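Local coordinates for cytochrome P450 (Rhodococcus erythropolis, PDB 3WEC), which hydroxylates the quinoline nitrogen of aurachin alkaloids as a haem-dependent cytochrome P450 monooxygenase, a step that gives these compounds their antibiotic activity, at residues Asn16-Asp19 and Pro20-Ala24; Arg140-Glu143 and His144-Asp147. All coordinates share one frame; numbering follows the deposited sequence.

Contact 1 of 2, residues Asn16-Asp19 and Pro20-Ala24; sequences NPFD and PTFKA
Pro17 lays its CA over one face of the Phe22 ring, 4.2 Å from the ring centroid and only 6° off the ring normal, a well-centred CH-pi contact. The pyrrolidine extends the apolar contact outward, with Pro17 CG 4.2 Å from Phe22 CE2. Phe18 adds a second apolar contact: its CB meets Phe22 CD1 at 3.5 Å, so the aromatic ring is touched obliquely on its CD1 side by the methylene of Phe18. The two phenyl groups do not stack; Phe22 CD1 reaches the edge of the Phe18 ring, near its plane. On the other margin of the Phe22 ring, the amide of Asn16 sets OD1 3.8 Å from CD2, its plane turned 66° from the ring. The inner end of the side chain is packed as well, since Phe22 CB lies 3.4 Å from Asp19 N.

What brings these groups together is the folding of the chain back on itself. The peptide bond before Phe18 is modelled as cis, consistent with the sharp bend of the chain here. Phe22, from the following segment, carries CG anti to its own nitrogen (chi1 166°), and this swings the ring back against Asn16, Pro17 and Phe18. The intervening Asp19-Thr21 turn is modelled with very short approaches, and its details are doubtful. Asp19 CB lies over one face of the Phe18 ring, near its rim.

Farther out, Lys23 NZ hydrogen-bonds to Leu399 O, while Lys23 O accepts from Arg400 NE, tying the loop to the C-terminal part of the chain. The side chain of Phe18 is about 8 Å from the bound aurachin intermediate. This is a surface loop in the N-terminal region of the P450 fold; Asn16 and Phe22 both rest on Val29 of helix 27-36, which leads into 39-41, an outermost strand of the mixed sheet.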
loop_
_atom_site.group_PDB
_atom_site.type_symbol
_atom_site.label_atom_id
_atom_site.label_comp_id
_atom_site.label_asym_id
_atom_site.label_seq_id
_atom_site.Cartn_x
_atom_site.Cartn_y
_atom_site.Cartn_z
ATOM N N ASN A 16 -8.563 18.995 -12.588
ATOM C CA ASN A 16 -9.358 18.348 -11.543
ATOM C C ASN A 16 -8.656 17.325 -10.601
ATOM O O ASN A 16 -8.876 17.390 -9.388
ATOM C CB ASN A 16 -10.671 17.809 -12.110
ATOM C CG ASN A 16 -11.770 17.754 -11.064
ATOM O OD1 ASN A 16 -11.737 16.923 -10.138
ATOM N ND2 ASN A 16 -12.757 18.642 -11.206
ATOM N N PRO A 17 -7.849 16.368 -11.135
ATOM C CA PRO A 17 -6.857 15.724 -10.235
ATOM C C PRO A 17 -5.737 16.702 -9.814
ATOM O O PRO A 17 -4.900 17.029 -10.654
ATOM C CB PRO A 17 -6.261 14.617 -11.118
ATOM C CG PRO A 17 -7.339 14.280 -12.080
ATOM C CD PRO A 17 -8.037 15.584 -12.374
ATOM N N PHE A 18 -5.634 17.111 -8.541
ATOM C CA PHE A 18 -6.205 16.430 -7.376
ATOM C C PHE A 18 -6.251 17.309 -6.103
ATOM O O PHE A 18 -5.524 18.309 -5.987
ATOM C CB PHE A 18 -5.389 15.149 -7.094
ATOM C CG PHE A 18 -4.435 15.269 -5.941
ATOM C CD1 PHE A 18 -4.737 14.667 -4.714
ATOM C CD2 PHE A 18 -3.239 15.979 -6.075
ATOM C CE1 PHE A 18 -3.876 14.780 -3.643
ATOM C CE2 PHE A 18 -2.374 16.104 -5.000
ATOM C CZ PHE A 18 -2.692 15.498 -3.785
ATOM N N ASP A 19 -7.135 16.922 -5.175
ATOM C CA ASP A 19 -7.213 17.393 -3.757
ATOM C C ASP A 19 -8.129 18.587 -3.359
ATOM O O ASP A 19 -8.400 18.777 -2.156
ATOM C CB ASP A 19 -5.838 17.398 -3.026
ATOM C CG ASP A 19 -5.177 18.774 -2.950
ATOM O OD1 ASP A 19 -3.960 18.793 -2.695
ATOM O OD2 ASP A 19 -5.838 19.821 -3.121
ATOM N N PRO A 20 -8.610 19.386 -4.344
ATOM C CA PRO A 20 -9.706 20.311 -4.016
ATOM C C PRO A 20 -10.936 19.564 -3.477
ATOM O O PRO A 20 -12.073 19.882 -3.845
ATOM C CB PRO A 20 -10.028 20.971 -5.371
ATOM C CG PRO A 20 -9.239 20.237 -6.418
ATOM C CD PRO A 20 -8.069 19.657 -5.692
ATOM N N THR A 21 -10.683 18.606 -2.585
ATOM C CA THR A 21 -11.613 17.533 -2.208
ATOM C C THR A 21 -12.158 16.710 -3.400
ATOM O O THR A 21 -13.303 16.221 -3.422
ATOM C CB THR A 21 -12.685 17.957 -1.194
ATOM O OG1 THR A 21 -12.246 19.119 -0.473
ATOM C CG2 THR A 21 -12.894 16.830 -0.216
ATOM N N PHE A 22 -11.285 16.575 -4.393
ATOM C CA PHE A 22 -11.227 15.414 -5.258
ATOM C C PHE A 22 -10.952 14.245 -4.293
ATOM O O PHE A 22 -11.478 13.132 -4.471
ATOM C CB PHE A 22 -10.071 15.650 -6.229
ATOM C CG PHE A 22 -9.620 14.439 -6.989
ATOM C CD1 PHE A 22 -8.530 13.688 -6.549
ATOM C CD2 PHE A 22 -10.246 14.075 -8.169
ATOM C CE1 PHE A 22 -8.094 12.577 -7.268
ATOM C CE2 PHE A 22 -9.821 12.976 -8.888
ATOM C CZ PHE A 22 -8.739 12.227 -8.441
ATOM N N LYS A 23 -10.154 14.545 -3.254
ATOM C CA LYS A 23 -9.820 13.641 -2.132
ATOM C C LYS A 23 -11.016 12.820 -1.652
ATOM O O LYS A 23 -10.971 11.590 -1.721
ATOM C CB LYS A 23 -9.247 14.435 -0.929
ATOM C CG LYS A 23 -7.856 14.019 -0.437
ATOM C CD LYS A 23 -7.572 12.535 -0.653
ATOM C CE LYS A 23 -6.083 12.228 -0.645
ATOM N NZ LYS A 23 -5.801 11.051 -1.545
ATOM N N ALA A 24 -12.067 13.518 -1.194
ATOM C CA ALA A 24 -13.286 12.917 -0.598
ATOM C C ALA A 24 -14.103 11.991 -1.513
ATOM O O ALA A 24 -14.788 11.085 -1.040
ATOM C CB ALA A 24 -14.198 14.001 -0.038
#

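Contact 2 of 2, residues Arg140-Glu143 and His144-Asp147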
loop_
_atom_site.group_PDB
_atom_site.type_symbol
_atom_site.label_atom_id
_atom_site.label_comp_id
_atom_site.label_asym_id
_atom_site.label_seq_id
_atom_site.Cartn_x
_atom_site.Cartn_y
_atom_site.Cartn_z
ATOM N N ARG A 140 -12.320 -6.858 18.250
ATOM C CA ARG A 140 -12.810 -6.656 19.620
ATOM C C ARG A 140 -12.676 -5.210 20.127
ATOM O O ARG A 140 -13.561 -4.702 20.808
ATOM C CB ARG A 140 -12.105 -7.638 20.586
ATOM C CG ARG A 140 -12.299 -7.333 22.063
ATOM C CD ARG A 140 -11.662 -8.407 22.945
ATOM N NE ARG A 140 -12.434 -9.656 22.929
ATOM C CZ ARG A 140 -13.607 -9.842 23.538
ATOM N NH1 ARG A 140 -14.180 -8.867 24.231
ATOM N NH2 ARG A 140 -14.219 -11.016 23.449
ATOM N N HIS A 141 -11.562 -4.561 19.792
ATOM C CA HIS A 141 -11.310 -3.163 20.200
ATOM C C HIS A 141 -12.292 -2.157 19.599
ATOM O O HIS A 141 -12.601 -1.129 20.225
ATOM C CB HIS A 141 -9.849 -2.788 19.925
ATOM C CG HIS A 141 -9.315 -1.655 20.788
ATOM N ND1 HIS A 141 -10.110 -0.892 21.592
ATOM C CD2 HIS A 141 -8.016 -1.138 20.916
ATOM C CE1 HIS A 141 -9.360 0.037 22.222
ATOM N NE2 HIS A 141 -8.080 -0.115 21.815
ATOM N N LEU A 142 -12.818 -2.485 18.419
ATOM C CA LEU A 142 -13.834 -1.685 17.715
ATOM C C LEU A 142 -15.083 -1.238 18.506
ATOM O O LEU A 142 -15.622 -0.172 18.209
ATOM C CB LEU A 142 -14.296 -2.379 16.423
ATOM C CG LEU A 142 -13.902 -1.963 15.003
ATOM C CD1 LEU A 142 -15.159 -1.984 14.147
ATOM C CD2 LEU A 142 -13.290 -0.573 14.899
ATOM N N GLU A 143 -15.557 -2.032 19.485
ATOM C CA GLU A 143 -16.740 -1.622 20.237
ATOM C C GLU A 143 -16.486 -0.571 21.319
ATOM O O GLU A 143 -17.430 0.006 21.841
ATOM C CB GLU A 143 -17.570 -2.811 20.788
ATOM C CG GLU A 143 -16.882 -3.777 21.747
ATOM C CD GLU A 143 -17.804 -4.922 22.165
ATOM O OE1 GLU A 143 -17.283 -5.995 22.534
ATOM O OE2 GLU A 143 -19.046 -4.769 22.112
ATOM N N HIS A 144 -15.227 -0.331 21.659
ATOM C CA HIS A 144 -14.895 0.635 22.712
ATOM C C HIS A 144 -13.704 1.469 22.335
ATOM O O HIS A 144 -12.759 1.667 23.113
ATOM C CB HIS A 144 -14.698 -0.064 24.054
ATOM C CG HIS A 144 -15.979 -0.652 24.634
ATOM N ND1 HIS A 144 -17.075 0.104 24.903
ATOM C CD2 HIS A 144 -16.313 -1.963 24.972
ATOM C CE1 HIS A 144 -18.054 -0.685 25.392
ATOM N NE2 HIS A 144 -17.586 -1.950 25.433
ATOM N N CYS A 145 -13.751 1.966 21.110
ATOM C CA CYS A 145 -12.765 2.890 20.649
ATOM C C CYS A 145 -13.464 4.193 20.324
ATOM O O CYS A 145 -14.678 4.221 20.138
ATOM C CB CYS A 145 -12.015 2.319 19.442
ATOM S SG CYS A 145 -12.972 2.222 17.904
ATOM N N THR A 146 -12.686 5.269 20.289
ATOM C CA THR A 146 -13.140 6.563 19.804
ATOM C C THR A 146 -12.778 6.725 18.321
ATOM O O THR A 146 -13.590 7.174 17.516
ATOM C CB THR A 146 -12.509 7.714 20.614
ATOM O OG1 THR A 146 -12.947 7.650 21.980
ATOM C CG2 THR A 146 -12.895 9.070 20.028
ATOM N N ASP A 147 -11.549 6.353 17.974
ATOM C CA ASP A 147 -11.064 6.446 16.606
ATOM C C ASP A 147 -10.593 5.083 16.146
ATOM O O ASP A 147 -9.639 4.529 16.695
ATOM C CB ASP A 147 -9.940 7.481 16.496
ATOM C CG ASP A 147 -9.228 7.438 15.145
ATOM O OD1 ASP A 147 -9.890 7.326 14.101
ATOM O OD2 ASP A 147 -7.986 7.520 15.124
HETATM O O HOH W 1 -17.428 2.369 19.835
#
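His141 and His144 close a type I beta turn at the tail of helix 128-141, with Leu142 and Glu143 at its two corners. The bond from His144 N to His141 O is 3.1 Å long and fairly straight at 159°, although the donor stands above the carbonyl plane.

The Glu143 side chain crosses that of His144 at a slant. Its CB is 3.5 Å from His144 N, and CG then touches the imidazole at CD2, 3.7 Å away. Because CG sits between the backbone nitrogen and the carbonyl carbon (chi1 60°) and the chain is extended beyond it, the carboxylate is carried past the ring, its plane only 22° from that of the imidazole. At the tip OE2 stays 4.6 Å from His144 NE2, too far for direct pairing, while OE1 forms a salt bridge with Arg381. That second partner probably stabilises the charged form of the carboxylate. The Glu143 carbonyl oxygen, meanwhile, lies over one face of the His144 ring. A water joins this oxygen to Cys145 O through two weak hydrogen bonds.

Cys145, just past the turn, lies back against Leu142. Its SG approaches Leu142 CD2 to 4.1 Å and lies 3.6 Å from Leu142 O. The buried Leu142 side chain also packs on Ala148 and Val152 of helix 148-153 and on Val407 of strand 407-410, so this one side chain touches both elements. Asp147 is the N-cap of helix 148-153: OD1 makes a weak bond to Val149 N and OD2 a hydrogen bond to Ser150 OG. On the solvent-exposed side, the His141 imidazole brings its edge toward the main chain, with CE1 3.9 Å from His144 O, near the ring plane.

In the fold
Both contacts are local folds of the chain at the protein surface, with centres 30 Å apart and no touch between them. Contact 1 precedes helix 27-36 and is largely aromatic and apolar, organised around a single phenyl ring and a cis peptide bond. Contact 2 joins the tail of helix 128-141 to helix 148-153, and combines one backbone hydrogen bond, a weakly held water and a Glu143 salt bridge to Arg381, with Leu142 as its one buried residue. Each is tied to the C-terminal part of the chain, residues 16-24 through Leu399 and Arg400, and residues 140-147 through a weak bond to Leu405 and side-chain contacts with strand 407-410. Both lie away from the haem-binding residues.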